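Local coordinates for protein enoyl-CoA hydratase (Thermus thermophilus, PDB 1WZ8) that probably catalyses the reversible hydration of enoyl-CoA thioesters as a hexameric member of the crotonase family, at residues Leu86-Leu98 and Leu229-Phe243. Residues are numbered along the deposited sequence; the frame is centred on the assembly and turned at random.
Sequences LLRVFWEARDLVL and LPHFELSLALEFLGF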
loop_
_atom_site.group_PDB
_atom_site.type_symbol
_atom_site.label_atom_id
_atom_site.label_comp_id
_atom_site.label_asym_id
_atom_site.label_seq_id
_atom_site.Cartn_x
_atom_site.Cartn_y
_atom_site.Cartn_z
ATOM N N LEU A 86 18.227 21.737 12.573
ATOM C CA LEU A 86 17.379 20.572 12.759
ATOM C C LEU A 86 16.831 20.054 11.430
ATOM O O LEU A 86 16.913 18.860 11.140
ATOM C CB LEU A 86 16.217 20.903 13.699
ATOM C CG LEU A 86 15.335 19.714 14.092
ATOM C CD1 LEU A 86 16.164 18.718 14.897
ATOM C CD2 LEU A 86 14.141 20.189 14.903
ATOM N N LEU A 87 16.277 20.945 10.615
ATOM C CA LEU A 87 15.713 20.510 9.342
ATOM C C LEU A 87 16.754 20.129 8.297
ATOM O O LEU A 87 16.480 19.305 7.426
ATOM C CB LEU A 87 14.759 21.573 8.790
ATOM C CG LEU A 87 13.323 21.494 9.338
ATOM C CD1 LEU A 87 12.689 20.189 8.878
ATOM C CD2 LEU A 87 13.314 21.581 10.865
ATOM N N ARG A 88 17.941 20.725 8.370
ATOM C CA ARG A 88 18.932 20.340 7.398
ATOM C C ARG A 88 19.384 18.929 7.696
ATOM O O ARG A 88 19.553 18.102 6.809
ATOM C CB ARG A 88 20.112 21.305 7.515
ATOM C CG ARG A 88 21.339 20.818 6.745
ATOM C CD ARG A 88 22.641 21.398 7.311
ATOM N NE ARG A 88 23.211 20.498 8.319
ATOM C CZ ARG A 88 23.638 21.050 9.469
ATOM N NH1 ARG A 88 23.528 22.352 9.662
ATOM N NH2 ARG A 88 24.176 20.274 10.414
ATOM N N VAL A 89 19.533 18.599 8.974
ATOM C CA VAL A 89 19.896 17.245 9.379
ATOM C C VAL A 89 18.748 16.273 9.101
ATOM O O VAL A 89 18.981 15.091 8.843
ATOM C CB VAL A 89 20.286 17.203 10.877
ATOM C CG1 VAL A 89 20.567 15.768 11.318
ATOM C CG2 VAL A 89 21.521 18.055 11.101
ATOM N N PHE A 90 17.512 16.771 9.137
ATOM C CA PHE A 90 16.356 15.923 8.854
ATOM C C PHE A 90 16.534 15.283 7.482
ATOM O O PHE A 90 16.444 14.062 7.333
ATOM C CB PHE A 90 15.066 16.748 8.860
ATOM C CG PHE A 90 13.847 15.965 8.454
ATOM C CD1 PHE A 90 13.179 15.160 9.372
ATOM C CD2 PHE A 90 13.382 16.016 7.146
ATOM C CE1 PHE A 90 12.061 14.414 8.991
ATOM C CE2 PHE A 90 12.271 15.277 6.752
ATOM C CZ PHE A 90 11.609 14.473 7.679
ATOM N N TRP A 91 16.791 16.110 6.475
ATOM C CA TRP A 91 16.979 15.596 5.128
ATOM C C TRP A 91 18.257 14.774 4.977
ATOM O O TRP A 91 18.313 13.858 4.158
ATOM C CB TRP A 91 16.923 16.747 4.126
ATOM C CG TRP A 91 15.557 17.363 4.106
ATOM C CD1 TRP A 91 15.195 18.588 4.600
ATOM C CD2 TRP A 91 14.352 16.747 3.638
ATOM N NE1 TRP A 91 13.838 18.768 4.468
ATOM C CE2 TRP A 91 13.296 17.654 3.881
ATOM C CE3 TRP A 91 14.060 15.514 3.037
ATOM C CZ2 TRP A 91 11.970 17.369 3.541
ATOM C CZ3 TRP A 91 12.739 15.229 2.700
ATOM C CH2 TRP A 91 11.712 16.157 2.955
ATOM N N GLU A 92 19.276 15.086 5.773
ATOM C CA GLU A 92 20.523 14.321 5.730
ATOM C C GLU A 92 20.273 12.907 6.255
ATOM O O GLU A 92 20.742 11.918 5.675
ATOM C CB GLU A 92 21.592 14.990 6.597
ATOM C CG GLU A 92 22.220 16.220 5.974
ATOM C CD GLU A 92 23.175 16.916 6.923
ATOM O OE1 GLU A 92 23.653 16.261 7.871
ATOM O OE2 GLU A 92 23.458 18.114 6.710
ATOM N N ALA A 93 19.535 12.818 7.358
ATOM C CA ALA A 93 19.219 11.529 7.977
ATOM C C ALA A 93 18.425 10.684 6.993
ATOM O O ALA A 93 18.647 9.483 6.855
ATOM C CB ALA A 93 18.408 11.749 9.250
ATOM N N ARG A 94 17.490 11.324 6.300
ATOM C CA ARG A 94 16.678 10.610 5.322
ATOM C C ARG A 94 17.567 10.059 4.211
ATOM O O ARG A 94 17.394 8.920 3.775
ATOM C CB ARG A 94 15.615 11.551 4.736
ATOM C CG ARG A 94 14.824 10.982 3.557
ATOM C CD ARG A 94 13.726 11.963 3.139
ATOM N NE ARG A 94 12.982 11.536 1.956
ATOM C CZ ARG A 94 13.434 11.614 0.711
ATOM N NH1 ARG A 94 14.642 12.105 0.468
ATOM N NH2 ARG A 94 12.672 11.212 -0.296
ATOM N N ASP A 95 18.528 10.863 3.763
ATOM C CA ASP A 95 19.429 10.445 2.692
ATOM C C ASP A 95 20.492 9.439 3.123
ATOM O O ASP A 95 21.010 8.689 2.300
ATOM C CB ASP A 95 20.107 11.663 2.050
ATOM C CG ASP A 95 19.151 12.480 1.195
ATOM O OD1 ASP A 95 18.286 11.878 0.533
ATOM O OD2 ASP A 95 19.267 13.718 1.175
ATOM N N LEU A 96 20.820 9.422 4.410
ATOM C CA LEU A 96 21.821 8.490 4.910
ATOM C C LEU A 96 21.322 7.067 4.686
ATOM O O LEU A 96 22.114 6.145 4.521
ATOM C CB LEU A 96 22.074 8.720 6.403
ATOM C CG LEU A 96 23.209 7.900 7.031
ATOM C CD1 LEU A 96 24.540 8.259 6.378
ATOM C CD2 LEU A 96 23.272 8.181 8.523
ATOM N N VAL A 97 20.002 6.902 4.677
ATOM C CA VAL A 97 19.387 5.596 4.468
ATOM C C VAL A 97 18.992 5.377 3.003
ATOM O O VAL A 97 19.283 4.330 2.418
ATOM C CB VAL A 97 18.138 5.429 5.375
ATOM C CG1 VAL A 97 17.410 4.130 5.049
ATOM C CG2 VAL A 97 18.564 5.437 6.835
ATOM N N LEU A 98 18.345 6.369 2.403
ATOM C CA LEU A 98 17.917 6.250 1.013
ATOM C C LEU A 98 19.080 6.299 0.036
ATOM O O LEU A 98 19.017 5.714 -1.045
ATOM C CB LEU A 98 16.913 7.354 0.676
ATOM C CG LEU A 98 15.631 7.348 1.512
ATOM C CD1 LEU A 98 14.688 8.434 1.002
ATOM C CD2 LEU A 98 14.967 5.978 1.424
ATOM N N LEU A 229 8.150 4.208 2.892
ATOM C CA LEU A 229 8.885 5.441 3.116
ATOM C C LEU A 229 8.099 6.400 4.008
ATOM O O LEU A 229 8.675 7.044 4.893
ATOM C CB LEU A 229 9.224 6.116 1.788
ATOM C CG LEU A 229 10.709 6.437 1.630
ATOM C CD1 LEU A 229 11.144 7.375 2.749
ATOM C CD2 LEU A 229 11.529 5.159 1.658
ATOM N N PRO A 230 6.775 6.529 3.785
ATOM C CA PRO A 230 6.026 7.443 4.650
ATOM C C PRO A 230 6.161 7.016 6.115
ATOM O O PRO A 230 6.313 7.852 7.009
ATOM C CB PRO A 230 4.599 7.314 4.126
ATOM C CG PRO A 230 4.817 7.071 2.658
ATOM C CD PRO A 230 5.931 6.055 2.671
ATOM N N HIS A 231 6.106 5.706 6.351
ATOM C CA HIS A 231 6.237 5.165 7.701
ATOM C C HIS A 231 7.569 5.611 8.298
ATOM O O HIS A 231 7.646 6.019 9.457
ATOM C CB HIS A 231 6.207 3.634 7.670
ATOM C CG HIS A 231 4.933 3.057 7.132
ATOM N ND1 HIS A 231 4.457 3.346 5.872
ATOM C CD2 HIS A 231 4.055 2.180 7.674
ATOM C CE1 HIS A 231 3.340 2.673 5.659
ATOM N NE2 HIS A 231 3.074 1.957 6.737
ATOM N N PHE A 232 8.620 5.518 7.492
ATOM C CA PHE A 232 9.960 5.898 7.927
ATOM C C PHE A 232 10.063 7.396 8.198
ATOM O O PHE A 232 10.478 7.813 9.275
ATOM C CB PHE A 232 10.985 5.484 6.865
ATOM C CG PHE A 232 12.350 6.083 7.064
ATOM C CD1 PHE A 232 12.971 6.044 8.308
ATOM C CD2 PHE A 232 13.019 6.678 5.999
ATOM C CE1 PHE A 232 14.244 6.589 8.489
ATOM C CE2 PHE A 232 14.295 7.225 6.170
ATOM C CZ PHE A 232 14.905 7.180 7.422
ATOM N N GLU A 233 9.673 8.202 7.222
ATOM C CA GLU A 233 9.755 9.647 7.387
ATOM C C GLU A 233 8.917 10.171 8.544
ATOM O O GLU A 233 9.292 11.150 9.194
ATOM C CB GLU A 233 9.392 10.332 6.072
ATOM C CG GLU A 233 10.497 10.165 5.037
ATOM C CD GLU A 233 10.111 10.669 3.670
ATOM O OE1 GLU A 233 9.209 11.525 3.589
ATOM O OE2 GLU A 233 10.724 10.214 2.680
ATOM N N LEU A 234 7.784 9.529 8.809
ATOM C CA LEU A 234 6.951 9.942 9.928
ATOM C C LEU A 234 7.728 9.670 11.220
ATOM O O LEU A 234 7.736 10.494 12.134
ATOM C CB LEU A 234 5.632 9.161 9.950
ATOM C CG LEU A 234 4.850 9.259 11.268
ATOM C CD1 LEU A 234 4.424 10.708 11.531
ATOM C CD2 LEU A 234 3.640 8.350 11.208
ATOM N N SER A 235 8.394 8.524 11.300
ATOM C CA SER A 235 9.146 8.219 12.521
ATOM C C SER A 235 10.295 9.205 12.692
ATOM O O SER A 235 10.627 9.594 13.816
ATOM C CB SER A 235 9.691 6.780 12.499
ATOM O OG SER A 235 10.772 6.650 11.596
ATOM N N LEU A 236 10.900 9.611 11.578
ATOM C CA LEU A 236 12.011 10.565 11.612
ATOM C C LEU A 236 11.486 11.926 12.075
ATOM O O LEU A 236 12.102 12.597 12.908
ATOM C CB LEU A 236 12.639 10.692 10.219
ATOM C CG LEU A 236 13.896 11.554 10.045
ATOM C CD1 LEU A 236 15.031 11.000 10.892
ATOM C CD2 LEU A 236 14.291 11.579 8.570
ATOM N N ALA A 237 10.335 12.325 11.544
ATOM C CA ALA A 237 9.734 13.605 11.921
ATOM C C ALA A 237 9.354 13.616 13.397
ATOM O O ALA A 237 9.567 14.615 14.093
ATOM C CB ALA A 237 8.497 13.888 11.051
ATOM N N LEU A 238 8.783 12.514 13.883
ATOM C CA LEU A 238 8.402 12.439 15.292
ATOM C C LEU A 238 9.648 12.524 16.164
ATOM O O LEU A 238 9.629 13.150 17.220
ATOM C CB LEU A 238 7.642 11.139 15.593
ATOM C CG LEU A 238 6.211 11.090 15.046
ATOM C CD1 LEU A 238 5.622 9.708 15.273
ATOM C CD2 LEU A 238 5.359 12.163 15.724
ATOM N N GLU A 239 10.733 11.897 15.720
ATOM C CA GLU A 239 11.981 11.948 16.476
ATOM C C GLU A 239 12.463 13.388 16.578
ATOM O O GLU A 239 12.835 13.858 17.655
ATOM C CB GLU A 239 13.076 11.128 15.790
ATOM C CG GLU A 239 14.394 11.159 16.553
ATOM C CD GLU A 239 15.572 10.653 15.745
ATOM O OE1 GLU A 239 15.375 9.799 14.860
ATOM O OE2 GLU A 239 16.708 11.101 16.011
ATOM N N PHE A 240 12.461 14.091 15.453
ATOM C CA PHE A 240 12.925 15.472 15.448
ATOM C C PHE A 240 12.001 16.402 16.232
ATOM O O PHE A 240 12.442 17.431 16.755
ATOM C CB PHE A 240 13.139 15.946 14.006
ATOM C CG PHE A 240 14.432 15.451 13.396
ATOM C CD1 PHE A 240 14.827 14.123 13.551
ATOM C CD2 PHE A 240 15.269 16.318 12.702
ATOM C CE1 PHE A 240 16.040 13.667 13.026
ATOM C CE2 PHE A 240 16.486 15.873 12.172
ATOM C CZ PHE A 240 16.871 14.543 12.335
ATOM N N LEU A 241 10.724 16.051 16.335
ATOM C CA LEU A 241 9.821 16.881 17.118
ATOM C C LEU A 241 10.237 16.743 18.581
ATOM O O LEU A 241 10.027 17.644 19.391
ATOM C CB LEU A 241 8.373 16.430 16.942
ATOM C CG LEU A 241 7.657 17.036 15.736
ATOM C CD1 LEU A 241 6.357 16.283 15.467
ATOM C CD2 LEU A 241 7.386 18.519 16.010
ATOM N N GLY A 242 10.848 15.608 18.907
ATOM C CA GLY A 242 11.282 15.366 20.271
ATOM C C GLY A 242 12.519 16.149 20.682
ATOM O O GLY A 242 12.857 16.199 21.867
ATOM N N PHE A 243 13.198 16.764 19.720
ATOM C CA PHE A 243 14.401 17.528 20.038
ATOM C C PHE A 243 14.136 18.780 20.865
ATOM O O PHE A 243 15.056 19.341 21.462
ATOM C CB PHE A 243 15.167 17.880 18.758
ATOM C CG PHE A 243 16.206 16.857 18.387
ATOM C CD1 PHE A 243 15.838 15.546 18.095
ATOM C CD2 PHE A 243 17.559 17.192 18.382
ATOM C CE1 PHE A 243 16.797 14.581 17.808
ATOM C CE2 PHE A 243 18.529 16.232 18.096
ATOM C CZ PHE A 243 18.147 14.924 17.810
#
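Arg94 and Glu233 form the one salt bridge between two antiparallel-running helices of a crotonase-type subunit, 86-98 and 229-241, whose axes cross at 146° and come within 10.7 Å. The extended Arg94 chain brings NE to Glu233 OE2 at 2.7 Å in a nearly straight hydrogen bond (163°), although the modelled place of OE2 is not fully certain; Arg94 NH1 also makes a long ion pair with Asp95 OD1. Leu98 CD1 covers one guanidinium face. Glu233 OE1 accepts from His219 NE2 and His223 NE2 of a neighbouring subunit, tying the contact to the hexamer interface. A leucine at Glu233 would probably leave Arg94 NE without its carboxylate mate and those histidines without the OE1 acceptor. The remaining side-chain contacts are apolar. With CG anti to the backbone N (chi1 175°), Phe90 drops as a knob among Glu233, Leu236, Ala237 and Phe240. Leu236 CD2 sits over its face, 4.0 Å from the ring centroid, while the Phe90 edge meets the Phe240 face in a T-shaped pair. Leu86 O, already accepting from Phe90 N, lies at the Phe240 ring edge. Phe232 O takes both Leu236 N and Ser235 OG. Helix 73-81 covers the Leu86-Phe240 end through Met79, and helix 152-155 reaches Val97 and Phe232 through Leu154.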